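Local coordinates for protein mandelate racemase/muconate lactonizing enzyme/Enolase superfamily (Rhodobacter sphaeroides, PDB 2HZG) that belongs to the enolase superfamily, built from an enolase-type N-terminal domain and a TIM-barrel-like C-terminal domain that binds a sodium ion, at residues G272-D277 and K288-A293; G282-A287 and S315-A320. One frame throughout, in Å; residues are numbered along the deposited sequence.

Coming from the N terminus, the chain runs through barrel strand 273-276, passes the short helix 278-281, and turns into helix 284-297. Contact 1 closes this first loop, with ten residues between 272-277 and 288-293, and lays the helix against the strand that precedes it. Contact 2 starts inside that loop, at 282-287, and closes much later on 315-320, which takes in the last residues of helix 309-316, after the chain has passed through strand 300-303. The segments therefore alternate, and the two loops cross rather than nest. Helix 284-297 serves both contacts: its first turn meets Pro318, its next one the strand. Ala287 CB, 3.8 Å from Ile276 CG2, joins the two patches.

Contact 1: residues G272-D277 and K288-A293; sequences GFIQID and KRVADA
Lys288 NZ holds Asp292 OD1 at 2.8 Å, meeting the syn lone pair of that oxygen, in a salt bridge spanning one turn of the helix whose Val290, between the two in sequence, faces Ile274 and Ile276. The second carboxylate oxygen, Asp292 OD2, adds a weak bond, and Tyr128 lies in cation-pi contact with the lysine. Between the two segments the touching atoms are all carbon. Val290 CG1 does most of the touching: it sits 3.8 Å from Ile274 CG1 and, equally, 3.8 Å from Ile276 CG1. Swinging that methyl opposite the backbone N (chi1 179°) sends it to the strand. Ile276 meets the valine tip to tip, its CD1 3.9 Å from Val290 CG1, while Ile274 passes it at a slant. This is the beta-alpha half of a beta-alpha-beta crossover in the barrel, whose next strand, 300-303, pairs with 273-276 through Ile274; Met266 and Ala262 of helix 259-268 fill in from the flank. On the strand's other face Gln275 NE2 bonds weakly to Glu227, a sodium ligand. No hydrogen bond crosses between the segments, so what joins them is buried aliphatic packing around Val290 CG1; the Lys288-Asp292 pair makes no bond to 272-277.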
ATOM      1  N   GLY A 272     -18.089   8.525 -10.885  1.00 16.17           N
ATOM      2  CA  GLY A 272     -19.515   8.367 -10.673  1.00 16.24           C
ATOM      3  C   GLY A 272     -19.890   7.133  -9.882  1.00 16.74           C
ATOM      4  O   GLY A 272     -21.004   7.055  -9.365  1.00 17.77           O
ATOM      5  N   PHE A 273     -18.974   6.165  -9.791  1.00 16.21           N
ATOM      6  CA  PHE A 273     -19.220   4.902  -9.088  1.00 16.16           C
ATOM      7  C   PHE A 273     -18.002   4.566  -8.246  1.00 15.74           C
ATOM      8  O   PHE A 273     -16.901   4.499  -8.769  1.00 15.35           O
ATOM      9  CB  PHE A 273     -19.484   3.726 -10.076  1.00 15.38           C
ATOM     10  CG  PHE A 273     -20.694   3.940 -10.964  1.00 16.80           C
ATOM     11  CD1 PHE A 273     -21.947   3.427 -10.594  1.00 17.75           C
ATOM     12  CD2 PHE A 273     -20.589   4.674 -12.144  1.00 17.03           C
ATOM     13  CE1 PHE A 273     -23.077   3.633 -11.406  1.00 18.64           C
ATOM     14  CE2 PHE A 273     -21.714   4.897 -12.966  1.00 17.59           C
ATOM     15  CZ  PHE A 273     -22.954   4.376 -12.596  1.00 18.52           C
ATOM     16  N   ILE A 274     -18.213   4.361  -6.952  1.00 15.71           N
ATOM     17  CA  ILE A 274     -17.145   3.877  -6.068  1.00 15.75           C
ATOM     18  C   ILE A 274     -17.368   2.380  -5.849  1.00 15.05           C
ATOM     19  O   ILE A 274     -18.485   1.940  -5.585  1.00 15.46           O
ATOM     20  CB  ILE A 274     -17.060   4.698  -4.732  1.00 16.18           C
ATOM     21  CG1 ILE A 274     -15.841   4.283  -3.878  1.00 16.04           C
ATOM     22  CG2 ILE A 274     -18.359   4.565  -3.889  1.00 14.91           C
ATOM     23  CD1 ILE A 274     -14.482   4.800  -4.376  1.00 14.70           C
ATOM     24  N   GLN A 275     -16.305   1.604  -6.014  1.00 14.90           N
ATOM     25  CA  GLN A 275     -16.393   0.157  -6.045  1.00 14.79           C
ATOM     26  C   GLN A 275     -15.404  -0.386  -5.047  1.00 14.58           C
ATOM     27  O   GLN A 275     -14.198  -0.146  -5.140  1.00 14.25           O
ATOM     28  CB  GLN A 275     -16.097  -0.391  -7.444  1.00 15.37           C
ATOM     29  CG  GLN A 275     -16.911   0.284  -8.550  1.00 14.99           C
ATOM     30  CD  GLN A 275     -16.408  -0.052  -9.937  1.00 19.34           C
ATOM     31  OE1 GLN A 275     -15.238   0.182 -10.263  1.00 19.64           O
ATOM     32  NE2 GLN A 275     -17.292  -0.587 -10.772  1.00 18.72           N
ATOM     33  N   ILE A 276     -15.917  -1.136  -4.084  1.00 13.61           N
ATOM     34  CA  ILE A 276     -15.103  -1.502  -2.929  1.00 13.24           C
ATOM     35  C   ILE A 276     -15.048  -3.006  -2.732  1.00 13.40           C
ATOM     36  O   ILE A 276     -16.063  -3.690  -2.755  1.00 12.37           O
ATOM     37  CB  ILE A 276     -15.621  -0.825  -1.629  1.00 13.02           C
ATOM     38  CG1 ILE A 276     -15.614   0.710  -1.774  1.00 12.60           C
ATOM     39  CG2 ILE A 276     -14.858  -1.357  -0.391  1.00 11.95           C
ATOM     40  CD1 ILE A 276     -14.230   1.345  -1.920  1.00 12.19           C
ATOM     41  N   ASP A 277     -13.828  -3.495  -2.544  1.00 13.99           N
ATOM     42  CA  ASP A 277     -13.584  -4.877  -2.231  1.00 14.89           C
ATOM     43  C   ASP A 277     -13.337  -5.004  -0.728  1.00 15.33           C
ATOM     44  O   ASP A 277     -12.318  -4.539  -0.232  1.00 15.85           O
ATOM     45  CB  ASP A 277     -12.370  -5.387  -3.019  1.00 14.98           C
ATOM     46  CG  ASP A 277     -12.315  -6.891  -3.062  1.00 16.48           C
ATOM     47  OD1 ASP A 277     -12.387  -7.517  -1.998  1.00 17.74           O
ATOM     48  OD2 ASP A 277     -12.200  -7.475  -4.152  1.00 20.17           O
ATOM     49  N   LYS A 288     -18.140  -0.048   4.882  1.00 15.40           N
ATOM     50  CA  LYS A 288     -19.323   0.653   5.363  1.00 15.83           C
ATOM     51  C   LYS A 288     -19.033   2.155   5.549  1.00 16.09           C
ATOM     52  O   LYS A 288     -19.876   3.009   5.255  1.00 16.70           O
ATOM     53  CB  LYS A 288     -19.776   0.023   6.695  1.00 15.68           C
ATOM     54  CG  LYS A 288     -20.926   0.724   7.394  1.00 17.22           C
ATOM     55  CD  LYS A 288     -22.240   0.659   6.615  1.00 16.90           C
ATOM     56  CE  LYS A 288     -23.438   1.108   7.511  1.00 18.74           C
ATOM     57  NZ  LYS A 288     -23.163   2.427   8.168  1.00 20.02           N
ATOM     58  N   ARG A 289     -17.842   2.461   6.046  1.00 16.24           N
ATOM     59  CA  ARG A 289     -17.410   3.850   6.170  1.00 16.88           C
ATOM     60  C   ARG A 289     -17.413   4.526   4.785  1.00 16.32           C
ATOM     61  O   ARG A 289     -17.912   5.635   4.651  1.00 16.37           O
ATOM     62  CB  ARG A 289     -16.039   3.916   6.841  1.00 17.00           C
ATOM     63  CG  ARG A 289     -15.644   5.294   7.269  1.00 18.88           C
ATOM     64  CD  ARG A 289     -14.283   5.283   7.909  1.00 19.88           C
ATOM     65  NE  ARG A 289     -13.811   6.657   8.112  1.00 21.42           N
ATOM     66  CZ  ARG A 289     -12.556   6.976   8.380  1.00 20.30           C
ATOM     67  NH1 ARG A 289     -11.632   6.016   8.473  1.00 19.83           N
ATOM     68  NH2 ARG A 289     -12.235   8.251   8.541  1.00 20.35           N
ATOM     69  N   VAL A 290     -16.920   3.829   3.756  1.00 15.64           N
ATOM     70  CA  VAL A 290     -17.000   4.347   2.365  1.00 15.39           C
ATOM     71  C   VAL A 290     -18.445   4.543   1.898  1.00 16.15           C
ATOM     72  O   VAL A 290     -18.795   5.596   1.330  1.00 16.35           O
ATOM     73  CB  VAL A 290     -16.236   3.440   1.342  1.00 15.35           C
ATOM     74  CG1 VAL A 290     -16.373   3.999  -0.108  1.00 14.04           C
ATOM     75  CG2 VAL A 290     -14.788   3.311   1.729  1.00 14.09           C
ATOM     76  N   ALA A 291     -19.290   3.538   2.145  1.00 15.77           N
ATOM     77  CA  ALA A 291     -20.701   3.622   1.761  1.00 16.18           C
ATOM     78  C   ALA A 291     -21.423   4.839   2.367  1.00 16.83           C
ATOM     79  O   ALA A 291     -22.154   5.542   1.653  1.00 16.91           O
ATOM     80  CB  ALA A 291     -21.434   2.303   2.093  1.00 15.36           C
ATOM     81  N   ASP A 292     -21.196   5.094   3.659  1.00 17.13           N
ATOM     82  CA  ASP A 292     -21.701   6.306   4.328  1.00 18.38           C
ATOM     83  C   ASP A 292     -21.171   7.573   3.612  1.00 18.14           C
ATOM     84  O   ASP A 292     -21.933   8.508   3.339  1.00 17.47           O
ATOM     85  CB  ASP A 292     -21.253   6.368   5.801  1.00 18.73           C
ATOM     86  CG  ASP A 292     -21.811   5.227   6.674  1.00 19.93           C
ATOM     87  OD1 ASP A 292     -22.705   4.464   6.256  1.00 22.35           O
ATOM     88  OD2 ASP A 292     -21.329   5.099   7.825  1.00 22.84           O
ATOM     89  N   ALA A 293     -19.867   7.582   3.311  1.00 18.09           N
ATOM     90  CA  ALA A 293     -19.249   8.736   2.651  1.00 18.33           C
ATOM     91  C   ALA A 293     -19.783   8.907   1.224  1.00 18.71           C
ATOM     92  O   ALA A 293     -20.012  10.026   0.778  1.00 19.13           O
ATOM     93  CB  ALA A 293     -17.705   8.641   2.688  1.00 18.12           C
TER

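Contact 2: residues G282-A287 and S315-A320; sequences GGLGPA and SLQPFA
Ala287 and Pro318 bring their CA atoms to 5.8 Å, a close approach made where the first turn of helix 284-297 in the TIM-barrel-like domain faces segment 315-320, which begins in the C-terminal part of helix 309-316. Before that turn come Gly282 and the N-cap Gly283, both with positive phi (108° and 98°), backbone angles that suit residues lacking a side chain. The start of the helix is gripped from outside as well: Glu107 of helix 99-118 takes the backbone N of Leu284 on one carboxylate oxygen and that of Gly285 on the other. Across the contact, Leu284 CD2 lies 3.9 Å from Gln317 CG, the two side chains meeting at an angle. Only the aliphatic part of the glutamine takes part; its chain bends at chi2 (-65°), and the amide NE2 goes to Ser313 OG. The proline is the tighter partner. Pro318 CG presses on Ala287 CB at 3.4 Å, shorter than usual for two carbons, with Tyr301 and Cys278 each touching both residues, as Ala122 of helix 122-125 touches both Leu284 and Gln317. The ring also reaches the helix backbone: Pro318 CB is 3.8 Å from the carbonyl carbon, C, of Ala287.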
ATOM      1  N   GLY A 282      -9.777  -3.766   4.239  1.00 16.29           N
ATOM      2  CA  GLY A 282      -9.767  -3.950   5.690  1.00 16.85           C
ATOM      3  C   GLY A 282     -11.071  -4.520   6.238  1.00 17.38           C
ATOM      4  O   GLY A 282     -11.302  -4.496   7.447  1.00 17.85           O
ATOM      5  N   GLY A 283     -11.930  -5.030   5.347  1.00 16.83           N
ATOM      6  CA  GLY A 283     -13.159  -5.689   5.753  1.00 15.85           C
ATOM      7  C   GLY A 283     -14.386  -4.808   5.685  1.00 15.46           C
ATOM      8  O   GLY A 283     -14.426  -3.832   4.933  1.00 14.23           O
ATOM      9  N   LEU A 284     -15.395  -5.166   6.476  1.00 14.89           N
ATOM     10  CA  LEU A 284     -16.723  -4.548   6.376  1.00 15.15           C
ATOM     11  C   LEU A 284     -16.739  -3.135   6.936  1.00 14.70           C
ATOM     12  O   LEU A 284     -17.428  -2.268   6.404  1.00 14.70           O
ATOM     13  CB  LEU A 284     -17.775  -5.402   7.102  1.00 14.79           C
ATOM     14  CG  LEU A 284     -18.405  -6.611   6.356  1.00 17.21           C
ATOM     15  CD1 LEU A 284     -17.421  -7.451   5.567  1.00 18.31           C
ATOM     16  CD2 LEU A 284     -19.268  -7.490   7.279  1.00 15.67           C
ATOM     17  N   GLY A 285     -16.008  -2.927   8.026  1.00 14.52           N
ATOM     18  CA  GLY A 285     -15.955  -1.620   8.678  1.00 15.03           C
ATOM     19  C   GLY A 285     -15.576  -0.485   7.742  1.00 14.22           C
ATOM     20  O   GLY A 285     -16.351   0.459   7.585  1.00 14.81           O
ATOM     21  N   PRO A 286     -14.352  -0.532   7.168  1.00 14.45           N
ATOM     22  CA  PRO A 286     -13.916   0.527   6.235  1.00 14.66           C
ATOM     23  C   PRO A 286     -14.839   0.642   5.029  1.00 14.71           C
ATOM     24  O   PRO A 286     -15.112   1.747   4.583  1.00 15.50           O
ATOM     25  CB  PRO A 286     -12.512   0.075   5.811  1.00 13.86           C
ATOM     26  CG  PRO A 286     -12.054  -0.770   6.965  1.00 15.14           C
ATOM     27  CD  PRO A 286     -13.276  -1.511   7.404  1.00 14.16           C
ATOM     28  N   ALA A 287     -15.330  -0.495   4.527  1.00 15.03           N
ATOM     29  CA  ALA A 287     -16.247  -0.495   3.402  1.00 15.26           C
ATOM     30  C   ALA A 287     -17.557   0.236   3.715  1.00 15.21           C
ATOM     31  O   ALA A 287     -18.030   1.031   2.918  1.00 15.41           O
ATOM     32  CB  ALA A 287     -16.519  -1.933   2.972  1.00 14.65           C
ATOM     33  N   SER A 315     -18.830  -8.406   0.463  1.00 15.32           N
ATOM     34  CA  SER A 315     -18.802  -7.129  -0.244  1.00 15.58           C
ATOM     35  C   SER A 315     -20.199  -6.554  -0.511  1.00 15.23           C
ATOM     36  O   SER A 315     -20.316  -5.394  -0.863  1.00 15.52           O
ATOM     37  CB  SER A 315     -17.930  -7.197  -1.499  1.00 15.31           C
ATOM     38  OG  SER A 315     -16.513  -7.219  -1.161  1.00 17.62           O
ATOM     39  N   LEU A 316     -21.242  -7.362  -0.322  1.00 15.17           N
ATOM     40  CA  LEU A 316     -22.627  -6.864  -0.359  1.00 14.56           C
ATOM     41  C   LEU A 316     -23.031  -6.244   0.979  1.00 14.71           C
ATOM     42  O   LEU A 316     -23.830  -5.308   1.009  1.00 14.82           O
ATOM     43  CB  LEU A 316     -23.605  -7.979  -0.725  1.00 15.10           C
ATOM     44  CG  LEU A 316     -23.512  -8.563  -2.142  1.00 15.51           C
ATOM     45  CD1 LEU A 316     -24.535  -9.676  -2.366  1.00 15.12           C
ATOM     46  CD2 LEU A 316     -23.727  -7.455  -3.133  1.00 17.79           C
ATOM     47  N   GLN A 317     -22.479  -6.763   2.083  1.00 14.39           N
ATOM     48  CA  GLN A 317     -22.852  -6.274   3.425  1.00 14.68           C
ATOM     49  C   GLN A 317     -22.840  -4.737   3.546  1.00 14.25           C
ATOM     50  O   GLN A 317     -23.807  -4.163   4.026  1.00 14.88           O
ATOM     51  CB  GLN A 317     -21.989  -6.893   4.540  1.00 14.22           C
ATOM     52  CG  GLN A 317     -21.901  -8.433   4.576  1.00 13.93           C
ATOM     53  CD  GLN A 317     -23.231  -9.118   4.877  1.00 15.68           C
ATOM     54  OE1 GLN A 317     -24.118  -8.544   5.535  1.00 13.77           O
ATOM     55  NE2 GLN A 317     -23.380 -10.339   4.384  1.00 14.05           N
ATOM     56  N   PRO A 318     -21.760  -4.057   3.093  1.00 15.10           N
ATOM     57  CA  PRO A 318     -21.678  -2.609   3.351  1.00 14.75           C
ATOM     58  C   PRO A 318     -22.716  -1.725   2.658  1.00 15.68           C
ATOM     59  O   PRO A 318     -22.824  -0.536   2.994  1.00 16.47           O
ATOM     60  CB  PRO A 318     -20.281  -2.249   2.834  1.00 14.87           C
ATOM     61  CG  PRO A 318     -19.535  -3.572   2.822  1.00 15.89           C
ATOM     62  CD  PRO A 318     -20.559  -4.526   2.376  1.00 14.31           C
ATOM     63  N   PHE A 319     -23.447  -2.262   1.684  1.00 15.86           N
ATOM     64  CA  PHE A 319     -24.507  -1.478   1.057  1.00 16.49           C
ATOM     65  C   PHE A 319     -25.843  -2.210   1.026  1.00 16.87           C
ATOM     66  O   PHE A 319     -26.741  -1.829   0.279  1.00 17.14           O
ATOM     67  CB  PHE A 319     -24.084  -0.878  -0.321  1.00 15.53           C
ATOM     68  CG  PHE A 319     -23.989  -1.873  -1.497  1.00 16.19           C
ATOM     69  CD1 PHE A 319     -24.735  -1.646  -2.667  1.00 15.63           C
ATOM     70  CD2 PHE A 319     -23.089  -2.951  -1.483  1.00 16.51           C
ATOM     71  CE1 PHE A 319     -24.624  -2.482  -3.772  1.00 15.23           C
ATOM     72  CE2 PHE A 319     -22.980  -3.810  -2.567  1.00 16.28           C
ATOM     73  CZ  PHE A 319     -23.751  -3.576  -3.737  1.00 15.89           C
ATOM     74  N   ALA A 320     -25.974  -3.236   1.877  1.00 17.51           N
ATOM     75  CA  ALA A 320     -27.195  -4.042   1.967  1.00 17.86           C
ATOM     76  C   ALA A 320     -28.420  -3.159   2.219  1.00 18.45           C
ATOM     77  O   ALA A 320     -29.467  -3.341   1.611  1.00 18.63           O
ATOM     78  CB  ALA A 320     -27.066  -5.087   3.078  1.00 17.20           C
TER